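Monooxygenase (Agrobacterium tumefaciens, PDB 2I7G) probably acts as a flavin-dependent oxidoreductase of the luciferase-like monooxygenase family, built on a TIM barrel. Local coordinates at residues 218-230 and 299-311. Numbering follows the deposited sequence.
Sequences ALAIIGGEYRRFA and ARGPEGNLFLGEP. With SO4 (sulfate ion), chain F.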
loop_
_atom_site.group_PDB
_atom_site.type_symbol
_atom_site.label_atom_id
_atom_site.label_comp_id
_atom_site.label_asym_id
_atom_site.label_seq_id
_atom_site.Cartn_x
_atom_site.Cartn_y
_atom_site.Cartn_z
ATOM N N ALA B 218 4.703 14.099 -18.300
ATOM C CA ALA B 218 4.215 15.195 -17.426
ATOM C C ALA B 218 5.406 16.100 -17.146
ATOM O O ALA B 218 6.374 15.662 -16.521
ATOM C CB ALA B 218 3.651 14.621 -16.113
ATOM N N LEU B 219 5.324 17.340 -17.602
ATOM C CA LEU B 219 6.389 18.307 -17.456
ATOM C C LEU B 219 6.201 19.210 -16.219
ATOM O O LEU B 219 5.187 19.912 -16.094
ATOM C CB LEU B 219 6.382 19.192 -18.693
ATOM C CG LEU B 219 7.478 20.237 -18.776
ATOM C CD1 LEU B 219 8.925 19.648 -18.663
ATOM C CD2 LEU B 219 7.272 20.929 -20.134
ATOM N N ALA B 220 7.193 19.229 -15.339
ATOM C CA ALA B 220 7.192 20.192 -14.207
ATOM C C ALA B 220 7.592 21.601 -14.693
ATOM O O ALA B 220 8.645 21.783 -15.319
ATOM C CB ALA B 220 8.116 19.701 -13.091
ATOM N N ILE B 221 6.728 22.590 -14.454
ATOM C CA ILE B 221 6.992 23.981 -14.880
ATOM C C ILE B 221 7.545 24.735 -13.677
ATOM O O ILE B 221 6.797 25.148 -12.781
ATOM C CB ILE B 221 5.724 24.716 -15.401
ATOM C CG1 ILE B 221 4.996 23.908 -16.500
ATOM C CG2 ILE B 221 6.064 26.191 -15.858
ATOM C CD1 ILE B 221 5.863 23.545 -17.683
ATOM N N ILE B 222 8.864 24.855 -13.617
ATOM C CA ILE B 222 9.491 25.457 -12.442
ATOM C C ILE B 222 10.385 26.612 -12.896
ATOM O O ILE B 222 11.343 26.401 -13.641
ATOM C CB ILE B 222 10.242 24.374 -11.599
ATOM C CG1 ILE B 222 9.187 23.355 -11.073
ATOM C CG2 ILE B 222 11.127 25.017 -10.508
ATOM C CD1 ILE B 222 9.564 22.488 -9.887
ATOM N N GLY B 223 10.040 27.825 -12.493
ATOM C CA GLY B 223 10.896 28.991 -12.784
ATOM C C GLY B 223 10.704 29.639 -14.151
ATOM O O GLY B 223 10.581 28.954 -15.180
ATOM N N GLY B 224 10.689 30.963 -14.155
ATOM C CA GLY B 224 10.589 31.739 -15.383
ATOM C C GLY B 224 9.195 31.705 -15.966
ATOM O O GLY B 224 8.215 31.372 -15.284
ATOM N N GLU B 225 9.096 32.106 -17.221
ATOM C CA GLU B 225 7.811 32.132 -17.900
ATOM C C GLU B 225 7.492 30.757 -18.410
ATOM O O GLU B 225 8.366 30.068 -18.939
ATOM C CB GLU B 225 7.829 33.164 -19.029
ATOM C CG GLU B 225 8.046 34.578 -18.486
ATOM C CD GLU B 225 7.787 35.662 -19.517
ATOM O OE1 GLU B 225 7.600 35.353 -20.718
ATOM O OE2 GLU B 225 7.740 36.835 -19.110
ATOM N N TYR B 226 6.251 30.331 -18.220
ATOM C CA TYR B 226 5.874 28.985 -18.631
ATOM C C TYR B 226 6.136 28.746 -20.124
ATOM O O TYR B 226 6.484 27.632 -20.499
ATOM C CB TYR B 226 4.436 28.608 -18.224
ATOM C CG TYR B 226 3.322 29.343 -18.933
ATOM C CD1 TYR B 226 2.581 30.331 -18.283
ATOM C CD2 TYR B 226 2.921 28.967 -20.206
ATOM C CE1 TYR B 226 1.507 30.993 -18.924
ATOM C CE2 TYR B 226 1.850 29.616 -20.863
ATOM C CZ TYR B 226 1.155 30.610 -20.220
ATOM O OH TYR B 226 0.125 31.221 -20.870
ATOM N N ARG B 227 5.984 29.807 -20.929
ATOM C CA ARG B 227 6.187 29.758 -22.385
ATOM C C ARG B 227 7.501 29.115 -22.779
ATOM O O ARG B 227 7.595 28.448 -23.821
ATOM C CB ARG B 227 6.183 31.178 -22.983
ATOM C CG ARG B 227 4.831 31.739 -23.194
ATOM C CD ARG B 227 4.928 33.025 -23.983
ATOM N NE ARG B 227 5.416 34.171 -23.206
ATOM C CZ ARG B 227 5.393 35.426 -23.661
ATOM N NH1 ARG B 227 4.922 35.677 -24.876
ATOM N NH2 ARG B 227 5.841 36.424 -22.914
ATOM N N ARG B 228 8.528 29.348 -21.968
ATOM C CA ARG B 228 9.885 28.907 -22.306
ATOM C C ARG B 228 10.004 27.376 -22.401
ATOM O O ARG B 228 10.927 26.845 -23.036
ATOM C CB ARG B 228 10.913 29.481 -21.346
ATOM C CG ARG B 228 11.018 28.792 -20.067
ATOM C CD ARG B 228 12.130 29.418 -19.244
ATOM N NE ARG B 228 12.201 28.793 -17.922
ATOM C CZ ARG B 228 13.006 27.779 -17.616
ATOM N NH1 ARG B 228 13.809 27.260 -18.547
ATOM N NH2 ARG B 228 12.998 27.276 -16.381
ATOM N N PHE B 229 9.074 26.678 -21.747
ATOM C CA PHE B 229 9.043 25.196 -21.753
ATOM C C PHE B 229 8.414 24.574 -23.008
ATOM O O PHE B 229 8.607 23.370 -23.278
ATOM C CB PHE B 229 8.280 24.711 -20.498
ATOM C CG PHE B 229 9.022 24.961 -19.217
ATOM C CD1 PHE B 229 9.937 24.027 -18.741
ATOM C CD2 PHE B 229 8.820 26.127 -18.491
ATOM C CE1 PHE B 229 10.646 24.237 -17.555
ATOM C CE2 PHE B 229 9.525 26.367 -17.298
ATOM C CZ PHE B 229 10.443 25.403 -16.827
ATOM N N ALA B 230 7.663 25.367 -23.763
ATOM C CA ALA B 230 6.931 24.823 -24.916
ATOM C C ALA B 230 7.768 23.970 -25.891
ATOM O O ALA B 230 7.270 22.935 -26.365
ATOM C CB ALA B 230 6.197 25.924 -25.676
ATOM N N ALA B 299 6.339 35.849 -10.824
ATOM C CA ALA B 299 6.051 34.431 -11.029
ATOM C C ALA B 299 4.538 34.170 -11.157
ATOM O O ALA B 299 4.109 33.274 -11.877
ATOM C CB ALA B 299 6.621 33.614 -9.857
ATOM N N ARG B 300 3.731 34.936 -10.430
ATOM C CA ARG B 300 2.276 34.750 -10.474
ATOM C C ARG B 300 1.573 35.623 -11.527
ATOM O O ARG B 300 0.366 35.515 -11.661
ATOM C CB ARG B 300 1.652 35.004 -9.095
ATOM C CG ARG B 300 1.696 36.485 -8.632
ATOM C CD ARG B 300 1.318 36.562 -7.152
ATOM N NE ARG B 300 1.339 37.940 -6.647
ATOM C CZ ARG B 300 0.275 38.747 -6.641
ATOM N NH1 ARG B 300 -0.883 38.327 -7.139
ATOM N NH2 ARG B 300 0.363 39.978 -6.142
ATOM N N GLY B 301 2.308 36.522 -12.220
ATOM C CA GLY B 301 1.723 37.314 -13.325
ATOM C C GLY B 301 1.283 36.408 -14.486
ATOM O O GLY B 301 1.502 35.193 -14.449
ATOM N N PRO B 302 0.663 36.993 -15.530
ATOM C CA PRO B 302 0.084 36.214 -16.642
ATOM C C PRO B 302 1.042 35.216 -17.306
ATOM O O PRO B 302 0.636 34.082 -17.600
ATOM C CB PRO B 302 -0.388 37.290 -17.638
ATOM C CG PRO B 302 -0.672 38.502 -16.758
ATOM C CD PRO B 302 0.411 38.444 -15.667
ATOM N N GLU B 303 2.304 35.602 -17.469
ATOM C CA GLU B 303 3.286 34.717 -18.123
ATOM C C GLU B 303 4.071 33.806 -17.166
ATOM O O GLU B 303 4.810 32.945 -17.618
ATOM C CB GLU B 303 4.269 35.542 -18.948
ATOM C CG GLU B 303 3.587 36.402 -20.037
ATOM C CD GLU B 303 2.773 35.572 -21.054
ATOM O OE1 GLU B 303 3.004 34.340 -21.199
ATOM O OE2 GLU B 303 1.894 36.161 -21.713
ATOM N N GLY B 304 3.919 34.002 -15.856
ATOM C CA GLY B 304 4.775 33.334 -14.903
ATOM C C GLY B 304 4.373 31.890 -14.633
ATOM O O GLY B 304 3.277 31.465 -14.961
ATOM N N ASN B 305 5.227 31.172 -13.931
ATOM C CA ASN B 305 4.999 29.747 -13.719
ATOM C C ASN B 305 4.013 29.399 -12.577
ATOM O O ASN B 305 3.571 28.238 -12.459
ATOM C CB ASN B 305 6.339 29.056 -13.482
ATOM C CG ASN B 305 7.028 29.606 -12.275
ATOM O OD1 ASN B 305 6.737 29.213 -11.188
ATOM N ND2 ASN B 305 7.915 30.595 -12.476
ATOM N N LEU B 306 3.636 30.383 -11.756
ATOM C CA LEU B 306 2.698 30.118 -10.641
ATOM C C LEU B 306 1.260 30.407 -11.083
ATOM O O LEU B 306 0.957 31.533 -11.530
ATOM C CB LEU B 306 3.034 30.980 -9.423
ATOM C CG LEU B 306 4.387 30.675 -8.746
ATOM C CD1 LEU B 306 4.566 31.589 -7.502
ATOM C CD2 LEU B 306 4.438 29.181 -8.338
ATOM N N PHE B 307 0.396 29.383 -10.990
ATOM C CA PHE B 307 -1.008 29.470 -11.433
ATOM C C PHE B 307 -1.820 29.853 -10.193
ATOM O O PHE B 307 -2.255 28.991 -9.400
ATOM C CB PHE B 307 -1.438 28.134 -12.061
ATOM C CG PHE B 307 -0.946 27.984 -13.465
ATOM C CD1 PHE B 307 -1.824 27.951 -14.538
ATOM C CD2 PHE B 307 0.438 27.874 -13.704
ATOM C CE1 PHE B 307 -1.343 27.825 -15.821
ATOM C CE2 PHE B 307 0.941 27.762 -15.000
ATOM C CZ PHE B 307 0.047 27.744 -16.056
ATOM N N LEU B 308 -1.977 31.164 -10.006
ATOM C CA LEU B 308 -2.434 31.661 -8.696
ATOM C C LEU B 308 -3.388 32.864 -8.808
ATOM O O LEU B 308 -3.092 33.846 -9.513
ATOM C CB LEU B 308 -1.232 32.065 -7.877
ATOM C CG LEU B 308 -1.504 32.455 -6.431
ATOM C CD1 LEU B 308 -0.369 32.001 -5.563
ATOM C CD2 LEU B 308 -1.723 33.993 -6.299
ATOM N N GLY B 309 -4.495 32.806 -8.070
ATOM C CA GLY B 309 -5.421 33.945 -8.051
ATOM C C GLY B 309 -6.848 33.534 -7.818
ATOM O O GLY B 309 -7.136 32.389 -7.408
ATOM N N GLU B 310 -7.763 34.482 -8.072
ATOM C CA GLU B 310 -9.197 34.157 -8.038
ATOM C C GLU B 310 -9.525 33.154 -9.180
ATOM O O GLU B 310 -8.698 32.947 -10.093
ATOM C CB GLU B 310 -10.065 35.421 -8.173
ATOM C CG GLU B 310 -9.928 36.092 -9.542
ATOM C CD GLU B 310 -10.955 37.236 -9.734
ATOM O OE1 GLU B 310 -11.466 37.742 -8.703
ATOM O OE2 GLU B 310 -11.219 37.614 -10.902
ATOM N N PRO B 311 -10.692 32.489 -9.107
ATOM C CA PRO B 311 -10.947 31.436 -10.108
ATOM C C PRO B 311 -10.858 31.854 -11.586
ATOM O O PRO B 311 -10.265 31.126 -12.400
ATOM C CB PRO B 311 -12.330 30.884 -9.708
ATOM C CG PRO B 311 -12.368 31.115 -8.224
ATOM C CD PRO B 311 -11.755 32.523 -8.083
HETATM S S SO4 F . 10.360 32.254 -10.969
HETATM O O1 SO4 F . 10.943 30.926 -10.916
HETATM O O2 SO4 F . 9.588 32.353 -12.184
HETATM O O3 SO4 F . 9.500 32.463 -9.829
HETATM O O4 SO4 F . 11.411 33.258 -11.028
HETATM O O HOH W 1 4.820 26.141 -11.152
HETATM O O HOH W 2 7.811 32.943 -13.389
HETATM O O HOH W 3 -1.054 33.385 -19.643
HETATM O O HOH W 4 1.500 32.854 -22.411
#
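The Y226 ring turns its edge to the backbone of 299-311, with G304 O near its plane 3.6 Å from CD1 and P302 O beside CE1, while the F307 ring lies obliquely to it, the two planes at 42°. In the TIM barrel of this luciferase-like monooxygenase, this joins the loop after strand 217-220 to the turn between helix 293-300 and strand 307-309. With chi1 at 69°, the Y226 side chain rises between the two backbone arms of its CA, which brings the ring alongside the G301–G304 type I turn; its other neighbours include K317, K320 and A321 of helix 311-325. K317 also makes a cation-pi contact with F307 and donates to G304 O.

In one of two modelled conformers of R227, the E303 carboxylate lies over one guanidinium face and that of E225 at the edge. There R227 NE and E303 OE1 are 3.1 Å apart, a salt bridge of charge alone, since the oxygen stands well out of the guanidinium plane, whereas R227 NH2 donates to E225 OE1 on its syn side. R227 would offset the like charges of E225 and E303 in this conformer, so the network is probably not permanent. The E303 CB packs against the E225 carboxylate.

Y226 N donates to E303 O, and one water links Y226 OH to P302 O. Another water donates to both I221 O and N305 O. N305 is buried, its CB against I221 CG2 and its OD1 bonded to R286. G224 N donates to O2 of a sulfate, probably from the crystallisation liquor and also bound by W288, and N305 ND2 lies next to that oxygen. The same ND2 donates to G224 O at 2.9 Å, almost straight at 170°, in the carbonyl plane and on a lone pair.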